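Local coordinates for protein TarM (Staphylococcus aureus subsp. aureus 21178, PDB 4X7R) that belongs to the GT-B clan of glycosyltransferases and is built from two Rossmann-like domains, with an additional long antiparallel sheet, at residues 233-238 against 274-279; 246-251 against 268-273; 344-349 against 452-457. The protein carries 1 engineered substitution. All coordinates share one frame; numbering follows the deposited sequence.

Contact 1 (233-238 against 274-279); sequences KMFNTN and NKINGV. With SUS (2-deoxy-3,6-di-O-sulfo-2-(sulfoamino)-alpha-D-glucopyranose), chain C.
F235 and I276 meet where the short helix 231-235 faces the bend leading into strand 278-281. The methyl CG2 of I276 comes in at the edge of the F235 ring, near its plane, 3.7 Å from F235 CD1, and the two side chains cross at about a right angle. K275 reaches the same edge one atom further round: its CB lies 4.0 Å from F235 CE1, while its CD passes close to CZ before the chain carries the ammonium away. The ring thus rests its rim on two aliphatic groups from consecutive residues. At the end of its CG1 branch, I276 CD1 is met more loosely by M234 CE, at 4.3 Å. F235 can reach this far because its CG stands anti to the backbone N (chi1 -166°), which throws the ring forward although the CB itself does not aim at 274-279. I276 holds CG1 between its backbone N and carbonyl carbon (chi1 60°), leaving CG2 for the ring.

In the next shell, the ring of F231 meets that of F235 with the planes about 20° apart, and Y268 and N272 also touch F235. K244, on the neighbouring strand 243-247, donates from NZ to M234 O and T237 OG1; its backbone pairs with N277. Elsewhere on the same short helix, K233, part of the glycan pocket, takes no part in the packing on 274-279; its NZ gives a hydrogen bond to O2S of the bound SUS, 2.8 Å long, and forms a salt bridge to the IDS sugar. Apolar carbons thus pack the helix against the 3-10 turn and loop before strand 278-281, beside a lysine whose charge meets the N-sulfo group of SUS and IDS, a pairing that is probably largely electrostatic.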
loop_
_atom_site.group_PDB
_atom_site.type_symbol
_atom_site.label_atom_id
_atom_site.label_comp_id
_atom_site.label_asym_id
_atom_site.label_seq_id
_atom_site.Cartn_x
_atom_site.Cartn_y
_atom_site.Cartn_z
ATOM N N LYS A 233 17.011 1.619 3.882
ATOM C CA LYS A 233 16.997 0.932 5.196
ATOM C C LYS A 233 17.668 -0.414 5.116
ATOM O O LYS A 233 18.514 -0.709 5.966
ATOM C CB LYS A 233 15.588 0.810 5.776
ATOM C CG LYS A 233 14.943 2.168 5.991
ATOM C CD LYS A 233 13.483 2.039 6.255
ATOM C CE LYS A 233 12.916 3.366 6.669
ATOM N NZ LYS A 233 12.313 4.080 5.520
ATOM N N MET A 234 17.341 -1.208 4.058
ATOM C CA MET A 234 17.941 -2.519 3.842
ATOM C C MET A 234 19.383 -2.344 3.360
ATOM O O MET A 234 20.283 -3.012 3.871
ATOM C CB MET A 234 17.139 -3.343 2.795
ATOM C CG MET A 234 17.765 -4.729 2.474
ATOM S SD MET A 234 16.998 -5.578 1.078
ATOM C CE MET A 234 17.528 -4.536 -0.304
ATOM N N PHE A 235 19.581 -1.503 2.338
ATOM C CA PHE A 235 20.888 -1.277 1.729
ATOM C C PHE A 235 21.991 -0.873 2.740
ATOM O O PHE A 235 23.083 -1.423 2.685
ATOM C CB PHE A 235 20.789 -0.262 0.573
ATOM C CG PHE A 235 22.022 -0.221 -0.311
ATOM C CD1 PHE A 235 22.416 -1.342 -1.043
ATOM C CD2 PHE A 235 22.779 0.938 -0.422
ATOM C CE1 PHE A 235 23.560 -1.309 -1.850
ATOM C CE2 PHE A 235 23.909 0.978 -1.256
ATOM C CZ PHE A 235 24.291 -0.147 -1.963
ATOM N N ASN A 236 21.693 0.061 3.655
ATOM C CA ASN A 236 22.659 0.575 4.639
ATOM C C ASN A 236 22.981 -0.351 5.833
ATOM O O ASN A 236 23.858 0.002 6.626
ATOM C CB ASN A 236 22.225 1.951 5.144
ATOM C CG ASN A 236 22.136 3.021 4.083
ATOM O OD1 ASN A 236 22.671 2.910 2.989
ATOM N ND2 ASN A 236 21.448 4.093 4.385
ATOM N N THR A 237 22.279 -1.497 6.004
ATOM C CA THR A 237 22.607 -2.374 7.151
ATOM C C THR A 237 24.031 -2.944 7.006
ATOM O O THR A 237 24.542 -3.046 5.893
ATOM C CB THR A 237 21.588 -3.500 7.400
ATOM O OG1 THR A 237 21.801 -4.540 6.457
ATOM C CG2 THR A 237 20.152 -3.047 7.406
ATOM N N ASN A 238 24.651 -3.302 8.132
ATOM C CA ASN A 238 26.006 -3.833 8.189
ATOM C C ASN A 238 26.117 -5.346 7.930
ATOM O O ASN A 238 27.223 -5.872 8.038
ATOM C CB ASN A 238 26.621 -3.476 9.548
ATOM C CG ASN A 238 26.011 -4.201 10.747
ATOM O OD1 ASN A 238 25.060 -4.991 10.651
ATOM N ND2 ASN A 238 26.553 -3.947 11.918
ATOM N N ASN A 274 24.118 -4.557 -8.567
ATOM C CA ASN A 274 25.358 -5.328 -8.498
ATOM C C ASN A 274 25.966 -5.402 -7.106
ATOM O O ASN A 274 26.830 -6.236 -6.877
ATOM C CB ASN A 274 26.369 -4.828 -9.527
ATOM C CG ASN A 274 26.023 -5.198 -10.944
ATOM O OD1 ASN A 274 24.993 -5.814 -11.233
ATOM N ND2 ASN A 274 26.884 -4.829 -11.867
ATOM N N LYS A 275 25.502 -4.561 -6.179
ATOM C CA LYS A 275 26.011 -4.515 -4.804
ATOM C C LYS A 275 25.167 -5.356 -3.833
ATOM O O LYS A 275 25.531 -5.453 -2.672
ATOM C CB LYS A 275 26.133 -3.057 -4.320
ATOM C CG LYS A 275 27.134 -2.235 -5.132
ATOM C CD LYS A 275 27.374 -0.868 -4.516
ATOM C CE LYS A 275 28.262 -0.005 -5.380
ATOM N NZ LYS A 275 27.547 0.496 -6.594
ATOM N N ILE A 276 24.051 -5.973 -4.304
ATOM C CA ILE A 276 23.162 -6.810 -3.478
ATOM C C ILE A 276 22.974 -8.176 -4.156
ATOM O O ILE A 276 23.615 -8.441 -5.183
ATOM C CB ILE A 276 21.815 -6.098 -3.092
ATOM C CG1 ILE A 276 20.976 -5.699 -4.332
ATOM C CG2 ILE A 276 22.070 -4.886 -2.147
ATOM C CD1 ILE A 276 19.533 -5.335 -4.062
ATOM N N ASN A 277 22.104 -9.042 -3.614
ATOM C CA ASN A 277 21.937 -10.345 -4.251
ATOM C C ASN A 277 21.127 -10.291 -5.546
ATOM O O ASN A 277 21.311 -11.141 -6.415
ATOM C CB ASN A 277 21.437 -11.399 -3.267
ATOM C CG ASN A 277 22.335 -11.566 -2.084
ATOM O OD1 ASN A 277 22.382 -10.714 -1.203
ATOM N ND2 ASN A 277 23.052 -12.679 -2.044
ATOM N N GLY A 278 20.309 -9.255 -5.714
ATOM C CA GLY A 278 19.527 -9.126 -6.924
ATOM C C GLY A 278 18.388 -8.139 -6.873
ATOM O O GLY A 278 17.823 -7.856 -5.814
ATOM N N VAL A 279 18.054 -7.610 -8.048
ATOM C CA VAL A 279 16.924 -6.709 -8.221
ATOM C C VAL A 279 15.939 -7.459 -9.117
ATOM O O VAL A 279 16.290 -7.911 -10.216
ATOM C CB VAL A 279 17.359 -5.323 -8.738
ATOM C CG1 VAL A 279 16.157 -4.497 -9.220
ATOM C CG2 VAL A 279 18.130 -4.573 -7.639
HETATM N N2 SUS C . 9.607 6.583 5.171
HETATM C C1 SUS C . 8.235 8.601 4.843
HETATM S S1 SUS C . 9.380 5.901 6.782
HETATM C C2 SUS C . 8.319 7.095 4.670
HETATM S S2 SUS C . 2.965 8.893 3.074
HETATM C C3 SUS C . 8.103 6.720 3.188
HETATM O O3 SUS C . 8.074 5.287 3.023
HETATM S S3 SUS C . 9.194 4.617 2.230
HETATM C C4 SUS C . 6.830 7.342 2.598
HETATM O O4 SUS C . 6.907 7.111 1.205
HETATM C C5 SUS C . 6.774 8.878 2.917
HETATM O O5 SUS C . 6.958 9.086 4.349
HETATM C C6 SUS C . 5.423 9.526 2.620
HETATM O O6 SUS C . 4.450 8.838 3.385
HETATM O O1S SUS C . 8.516 4.648 6.674
HETATM O O2S SUS C . 10.770 5.588 7.315
HETATM O O3S SUS C . 8.683 6.910 7.693
HETATM O O4S SUS C . 2.263 7.841 3.940
HETATM O O5S SUS C . 2.450 10.298 3.393
HETATM O O6S SUS C . 2.724 8.571 1.595
HETATM O O7S SUS C . 9.213 5.261 0.858
HETATM O O8S SUS C . 8.947 3.116 2.077
HETATM O O9S SUS C . 10.536 4.841 2.918
#

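Contact 2 (246-251 against 268-273); sequences GVIHVN and YIIENA. With 3YW ((2S)-2,3-dihydroxypropyl 2-acetamido-2-deoxy-alpha-D-glucopyranoside), chain F.
This is a buried, wholly apolar contact inside a beta-alpha-beta unit, strand 243-247, helix 264-271 and strand 278-281, of the N-terminal Rossmann-like domain of a GT-B fold. The helix packs on the sheet through I269 and I270, and I248, following V247, puts its CD1 against both. I248 CD1 lies 3.9 Å from I269 CG2, the two side chains running past each other in opposite directions. With CG1 anti to the carbonyl carbon (chi1 -63°), I270 swings its outer carbons toward I248 and crosses it at about a right angle. G246 lets I269 come near the backbone, CA to CG2 at 4.5 Å; V279 of the next strand touches both I248 and I269.

Past I248 the chain, still buried, lines the 3YW pocket. The H249 ring carries V247 CG1 over one face and meets the ligand at its edge: ND1 and 3YW O6 share a nearly straight hydrogen bond of 2.7 Å, while D226 holds NE2, fixing the ring's rotation from the other nitrogen. Within the apolar contact, I248 CD1 and I270 CG1 are closer than usual van der Waals contact, at 3.5 Å.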
loop_
_atom_site.group_PDB
_atom_site.type_symbol
_atom_site.label_atom_id
_atom_site.label_comp_id
_atom_site.label_asym_id
_atom_site.label_seq_id
_atom_site.Cartn_x
_atom_site.Cartn_y
_atom_site.Cartn_z
ATOM N N GLY A 246 15.855 -6.550 -3.931
ATOM C CA GLY A 246 14.945 -5.431 -4.150
ATOM C C GLY A 246 13.938 -5.902 -5.173
ATOM O O GLY A 246 14.341 -6.509 -6.168
ATOM N N VAL A 247 12.618 -5.709 -4.912
ATOM C CA VAL A 247 11.593 -6.049 -5.908
ATOM C C VAL A 247 11.045 -4.727 -6.456
ATOM O O VAL A 247 10.527 -3.922 -5.682
ATOM C CB VAL A 247 10.438 -6.977 -5.403
ATOM C CG1 VAL A 247 9.344 -7.131 -6.471
ATOM C CG2 VAL A 247 10.951 -8.354 -4.965
ATOM N N ILE A 248 11.173 -4.506 -7.772
ATOM C CA ILE A 248 10.624 -3.326 -8.451
ATOM C C ILE A 248 9.198 -3.700 -8.924
ATOM O O ILE A 248 9.001 -4.677 -9.641
ATOM C CB ILE A 248 11.587 -2.775 -9.521
ATOM C CG1 ILE A 248 12.763 -2.045 -8.769
ATOM C CG2 ILE A 248 10.852 -1.814 -10.475
ATOM C CD1 ILE A 248 13.893 -1.623 -9.518
ATOM N N HIS A 249 8.204 -3.006 -8.392
ATOM C CA HIS A 249 6.801 -3.335 -8.656
ATOM C C HIS A 249 6.191 -2.503 -9.792
ATOM O O HIS A 249 5.078 -2.790 -10.236
ATOM C CB HIS A 249 5.972 -3.148 -7.371
ATOM C CG HIS A 249 6.229 -4.192 -6.343
ATOM N ND1 HIS A 249 5.492 -5.358 -6.311
ATOM C CD2 HIS A 249 7.143 -4.220 -5.347
ATOM C CE1 HIS A 249 5.966 -6.055 -5.290
ATOM N NE2 HIS A 249 6.964 -5.410 -4.686
ATOM N N VAL A 250 6.904 -1.508 -10.266
ATOM C CA VAL A 250 6.352 -0.542 -11.235
ATOM C C VAL A 250 7.223 -0.379 -12.485
ATOM O O VAL A 250 8.387 -0.770 -12.500
ATOM C CB VAL A 250 6.157 0.852 -10.538
ATOM C CG1 VAL A 250 5.235 0.768 -9.308
ATOM C CG2 VAL A 250 7.505 1.449 -10.116
ATOM N N ASN A 251 6.683 0.306 -13.478
ATOM C CA ASN A 251 7.458 0.726 -14.623
ATOM C C ASN A 251 8.447 1.776 -14.030
ATOM O O ASN A 251 8.024 2.709 -13.331
ATOM C CB ASN A 251 6.537 1.339 -15.699
ATOM C CG ASN A 251 7.251 1.714 -16.975
ATOM O OD1 ASN A 251 8.407 2.139 -16.954
ATOM N ND2 ASN A 251 6.578 1.588 -18.121
ATOM N N TYR A 268 17.729 4.352 -8.047
ATOM C CA TYR A 268 18.698 4.042 -7.000
ATOM C C TYR A 268 18.803 2.523 -6.743
ATOM O O TYR A 268 19.899 2.004 -6.558
ATOM C CB TYR A 268 18.359 4.828 -5.720
ATOM C CG TYR A 268 19.407 4.690 -4.642
ATOM C CD1 TYR A 268 20.641 5.329 -4.753
ATOM C CD2 TYR A 268 19.166 3.926 -3.504
ATOM C CE1 TYR A 268 21.611 5.200 -3.761
ATOM C CE2 TYR A 268 20.122 3.802 -2.501
ATOM C CZ TYR A 268 21.344 4.438 -2.633
ATOM O OH TYR A 268 22.285 4.290 -1.645
ATOM N N ILE A 269 17.677 1.813 -6.754
ATOM C CA ILE A 269 17.652 0.363 -6.592
ATOM C C ILE A 269 18.420 -0.300 -7.760
ATOM O O ILE A 269 19.377 -1.045 -7.521
ATOM C CB ILE A 269 16.197 -0.169 -6.444
ATOM C CG1 ILE A 269 15.494 0.468 -5.200
ATOM C CG2 ILE A 269 16.163 -1.715 -6.354
ATOM C CD1 ILE A 269 14.011 0.244 -5.143
ATOM N N ILE A 270 18.018 0.006 -9.003
ATOM C CA ILE A 270 18.621 -0.522 -10.232
ATOM C C ILE A 270 20.125 -0.273 -10.299
ATOM O O ILE A 270 20.884 -1.209 -10.557
ATOM C CB ILE A 270 17.910 0.030 -11.493
ATOM C CG1 ILE A 270 16.440 -0.416 -11.556
ATOM C CG2 ILE A 270 18.682 -0.351 -12.766
ATOM C CD1 ILE A 270 15.578 0.421 -12.640
ATOM N N GLU A 271 20.551 0.975 -10.066
ATOM C CA GLU A 271 21.967 1.342 -10.095
ATOM C C GLU A 271 22.829 0.614 -9.078
ATOM O O GLU A 271 24.021 0.407 -9.324
ATOM C CB GLU A 271 22.130 2.854 -10.001
ATOM C CG GLU A 271 21.793 3.520 -11.326
ATOM C CD GLU A 271 21.784 5.036 -11.342
ATOM O OE1 GLU A 271 21.607 5.652 -10.266
ATOM O OE2 GLU A 271 21.920 5.608 -12.449
ATOM N N ASN A 272 22.215 0.164 -7.979
ATOM C CA ASN A 272 22.877 -0.580 -6.904
ATOM C C ASN A 272 22.671 -2.108 -6.936
ATOM O O ASN A 272 23.078 -2.789 -5.992
ATOM C CB ASN A 272 22.471 0.022 -5.552
ATOM C CG ASN A 272 23.179 1.327 -5.348
ATOM O OD1 ASN A 272 24.405 1.387 -5.330
ATOM N ND2 ASN A 272 22.444 2.410 -5.380
ATOM N N ALA A 273 22.072 -2.645 -8.033
ATOM C CA ALA A 273 21.759 -4.081 -8.189
ATOM C C ALA A 273 22.965 -4.984 -8.018
ATOM O O ALA A 273 22.862 -6.035 -7.380
ATOM C CB ALA A 273 21.098 -4.337 -9.538
HETATM O O3A 3YW F . 4.184 2.217 -5.970
HETATM C C4A 3YW F . 2.485 -1.108 -6.297
HETATM C C5A 3YW F . 2.737 0.369 -6.482
HETATM O O5 3YW F . 2.774 -3.763 -7.823
HETATM C C6A 3YW F . 4.031 0.811 -5.844
HETATM C C5 3YW F . 1.872 -4.770 -8.300
HETATM C C6 3YW F . 2.266 -6.057 -7.616
HETATM C C4 3YW F . 1.947 -4.807 -9.825
HETATM O O6 3YW F . 3.611 -6.418 -7.897
HETATM C C3 3YW F . 1.401 -3.488 -10.362
HETATM O O4 3YW F . 1.152 -5.875 -10.329
HETATM O O3 3YW F . 1.463 -3.435 -11.788
HETATM O O7 3YW F . 2.792 -0.156 -11.404
HETATM C C7 3YW F . 1.712 -0.125 -10.823
HETATM C C8 3YW F . 0.723 0.979 -11.043
HETATM N N2 3YW F . 1.343 -1.076 -9.963
HETATM C C2 3YW F . 2.114 -2.289 -9.738
HETATM C C1 3YW F . 2.487 -2.435 -8.251
HETATM O O1 3YW F . 1.715 -1.697 -7.347
HETATM O O2 3YW F . 1.647 1.097 -5.918
#

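Contact 3 (344-349 against 452-457); sequences VKKDNA and KILQLV
L454 sets its CG anti to the carbonyl carbon (chi1 -76°) and extends its two methyls toward K346 and D347, and D347, whose CB points toward the leucine, has its CG anti to the backbone N (chi1 -168°). The contact joins helix 333-346 and the loop residue D347 to helix 446-457 in the C-terminal Rossmann-like domain of this GT-B protein, of the glycosyltransferase group 1 family. It lies at the surface. The leucine divides its branches: CD2 lies 3.7 Å from D347 CB, and CD1 lies 4.0 Å from K346 CB. K346 crosses L454 at about a right angle, with its CD also near CD1. Only aliphatic carbons touch, even though two of the three residues are charged.

Deeper in, V343 of helix 333-346 also packs on L454, and I453 packs on V339, V343 and strand 395-398. The D347 carboxylate finds partners outside the two segments: OD2 forms a salt bridge with K319 and accepts from N458 ND2, the residue after helix 446-457. Its other oxygen closes an Asx turn, with A349 N 3.1 Å from D347 OD1.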
loop_
_atom_site.group_PDB
_atom_site.type_symbol
_atom_site.label_atom_id
_atom_site.label_comp_id
_atom_site.label_asym_id
_atom_site.label_seq_id
_atom_site.Cartn_x
_atom_site.Cartn_y
_atom_site.Cartn_z
ATOM N N VAL A 344 -21.791 3.723 -24.041
ATOM C CA VAL A 344 -23.160 4.076 -23.635
ATOM C C VAL A 344 -23.938 4.786 -24.761
ATOM O O VAL A 344 -25.124 4.513 -24.919
ATOM C CB VAL A 344 -23.213 4.796 -22.252
ATOM C CG1 VAL A 344 -24.611 5.310 -21.917
ATOM C CG2 VAL A 344 -22.712 3.877 -21.141
ATOM N N LYS A 345 -23.264 5.636 -25.575
ATOM C CA LYS A 345 -23.909 6.319 -26.710
ATOM C C LYS A 345 -24.308 5.374 -27.862
ATOM O O LYS A 345 -25.169 5.741 -28.661
ATOM C CB LYS A 345 -23.118 7.549 -27.201
ATOM C CG LYS A 345 -23.247 8.767 -26.276
ATOM C CD LYS A 345 -22.902 10.087 -26.968
ATOM C CE LYS A 345 -24.132 10.801 -27.503
ATOM N NZ LYS A 345 -23.780 11.975 -28.346
ATOM N N LYS A 346 -23.711 4.159 -27.934
ATOM C CA LYS A 346 -24.064 3.137 -28.935
ATOM C C LYS A 346 -24.932 2.011 -28.336
ATOM O O LYS A 346 -25.612 1.302 -29.082
ATOM C CB LYS A 346 -22.820 2.558 -29.631
ATOM C CG LYS A 346 -22.388 3.349 -30.861
ATOM C CD LYS A 346 -21.417 2.575 -31.757
ATOM C CE LYS A 346 -22.120 1.766 -32.826
ATOM N NZ LYS A 346 -21.159 1.045 -33.702
ATOM N N ASP A 347 -24.899 1.852 -26.993
ATOM C CA ASP A 347 -25.647 0.838 -26.239
ATOM C C ASP A 347 -25.837 1.351 -24.807
ATOM O O ASP A 347 -24.893 1.338 -24.008
ATOM C CB ASP A 347 -24.903 -0.520 -26.262
ATOM C CG ASP A 347 -25.676 -1.734 -25.771
ATOM O OD1 ASP A 347 -26.481 -1.588 -24.823
ATOM O OD2 ASP A 347 -25.416 -2.847 -26.283
ATOM N N ASN A 348 -27.062 1.808 -24.492
ATOM C CA ASN A 348 -27.419 2.383 -23.192
ATOM C C ASN A 348 -27.628 1.351 -22.069
ATOM O O ASN A 348 -27.824 1.748 -20.918
ATOM C CB ASN A 348 -28.659 3.294 -23.321
ATOM C CG ASN A 348 -28.595 4.314 -24.436
ATOM O OD1 ASN A 348 -28.123 5.442 -24.268
ATOM N ND2 ASN A 348 -29.099 3.939 -25.605
ATOM N N ALA A 349 -27.596 0.039 -22.396
ATOM C CA ALA A 349 -27.808 -1.058 -21.443
ATOM C C ALA A 349 -26.558 -1.444 -20.653
ATOM O O ALA A 349 -26.676 -1.995 -19.556
ATOM C CB ALA A 349 -28.370 -2.276 -22.163
ATOM N N LYS A 452 -14.281 -2.681 -29.059
ATOM C CA LYS A 452 -14.009 -4.033 -28.558
ATOM C C LYS A 452 -14.862 -4.404 -27.359
ATOM O O LYS A 452 -15.272 -5.560 -27.248
ATOM C CB LYS A 452 -12.507 -4.281 -28.319
ATOM C CG LYS A 452 -11.660 -4.143 -29.595
ATOM C CD LYS A 452 -11.861 -5.242 -30.631
ATOM C CE LYS A 452 -11.269 -4.875 -31.976
ATOM N NZ LYS A 452 -9.784 -4.835 -31.954
ATOM N N ILE A 453 -15.170 -3.422 -26.491
ATOM C CA ILE A 453 -16.045 -3.607 -25.334
ATOM C C ILE A 453 -17.446 -3.946 -25.864
ATOM O O ILE A 453 -18.040 -4.925 -25.407
ATOM C CB ILE A 453 -16.021 -2.366 -24.394
ATOM C CG1 ILE A 453 -14.709 -2.332 -23.573
ATOM C CG2 ILE A 453 -17.261 -2.319 -23.468
ATOM C CD1 ILE A 453 -14.293 -0.947 -23.084
ATOM N N LEU A 454 -17.926 -3.176 -26.880
ATOM C CA LEU A 454 -19.232 -3.358 -27.512
ATOM C C LEU A 454 -19.383 -4.732 -28.159
ATOM O O LEU A 454 -20.390 -5.389 -27.916
ATOM C CB LEU A 454 -19.540 -2.228 -28.502
ATOM C CG LEU A 454 -19.952 -0.901 -27.879
ATOM C CD1 LEU A 454 -19.679 0.246 -28.822
ATOM C CD2 LEU A 454 -21.405 -0.919 -27.448
ATOM N N GLN A 455 -18.372 -5.189 -28.931
ATOM C CA GLN A 455 -18.351 -6.524 -29.546
ATOM C C GLN A 455 -18.483 -7.581 -28.435
ATOM O O GLN A 455 -19.356 -8.439 -28.501
ATOM C CB GLN A 455 -17.025 -6.774 -30.303
ATOM C CG GLN A 455 -16.839 -6.004 -31.607
ATOM C CD GLN A 455 -15.453 -6.197 -32.196
ATOM O OE1 GLN A 455 -14.888 -7.302 -32.210
ATOM N NE2 GLN A 455 -14.881 -5.123 -32.727
ATOM N N LEU A 456 -17.652 -7.464 -27.390
ATOM C CA LEU A 456 -17.604 -8.389 -26.263
ATOM C C LEU A 456 -18.874 -8.428 -25.386
ATOM O O LEU A 456 -19.367 -9.531 -25.132
ATOM C CB LEU A 456 -16.307 -8.179 -25.460
ATOM C CG LEU A 456 -15.457 -9.407 -25.070
ATOM C CD1 LEU A 456 -15.368 -10.434 -26.170
ATOM C CD2 LEU A 456 -14.047 -8.988 -24.674
ATOM N N VAL A 457 -19.430 -7.253 -24.967
ATOM C CA VAL A 457 -20.662 -7.194 -24.146
ATOM C C VAL A 457 -21.891 -7.748 -24.865
ATOM O O VAL A 457 -22.825 -8.194 -24.196
ATOM C CB VAL A 457 -21.014 -5.817 -23.505
ATOM C CG1 VAL A 457 -20.088 -5.452 -22.366
ATOM C CG2 VAL A 457 -21.127 -4.695 -24.535
#

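In the fold
Contacts 1 and 2 belong to one body: strands 243-247 and 278-281 are neighbours in the seven-stranded parallel sheet, and the two contacts touch through a probable G278-G246 backbone hydrogen bond and through V279 packing on A273 and I248. Contact 2 is the buried core member, purely aliphatic; contact 1 is partly buried and mixes an aromatic rim with a lysine chain. Each continues into a bound ligand, a sulfated sugar for contact 1 and 3YW for contact 2. Contact 3 stands apart, its centre about 50 Å from that of contact 1, on the six-stranded sheet's domain. There, at the surface, charged residues lend their carbons to a single leucine.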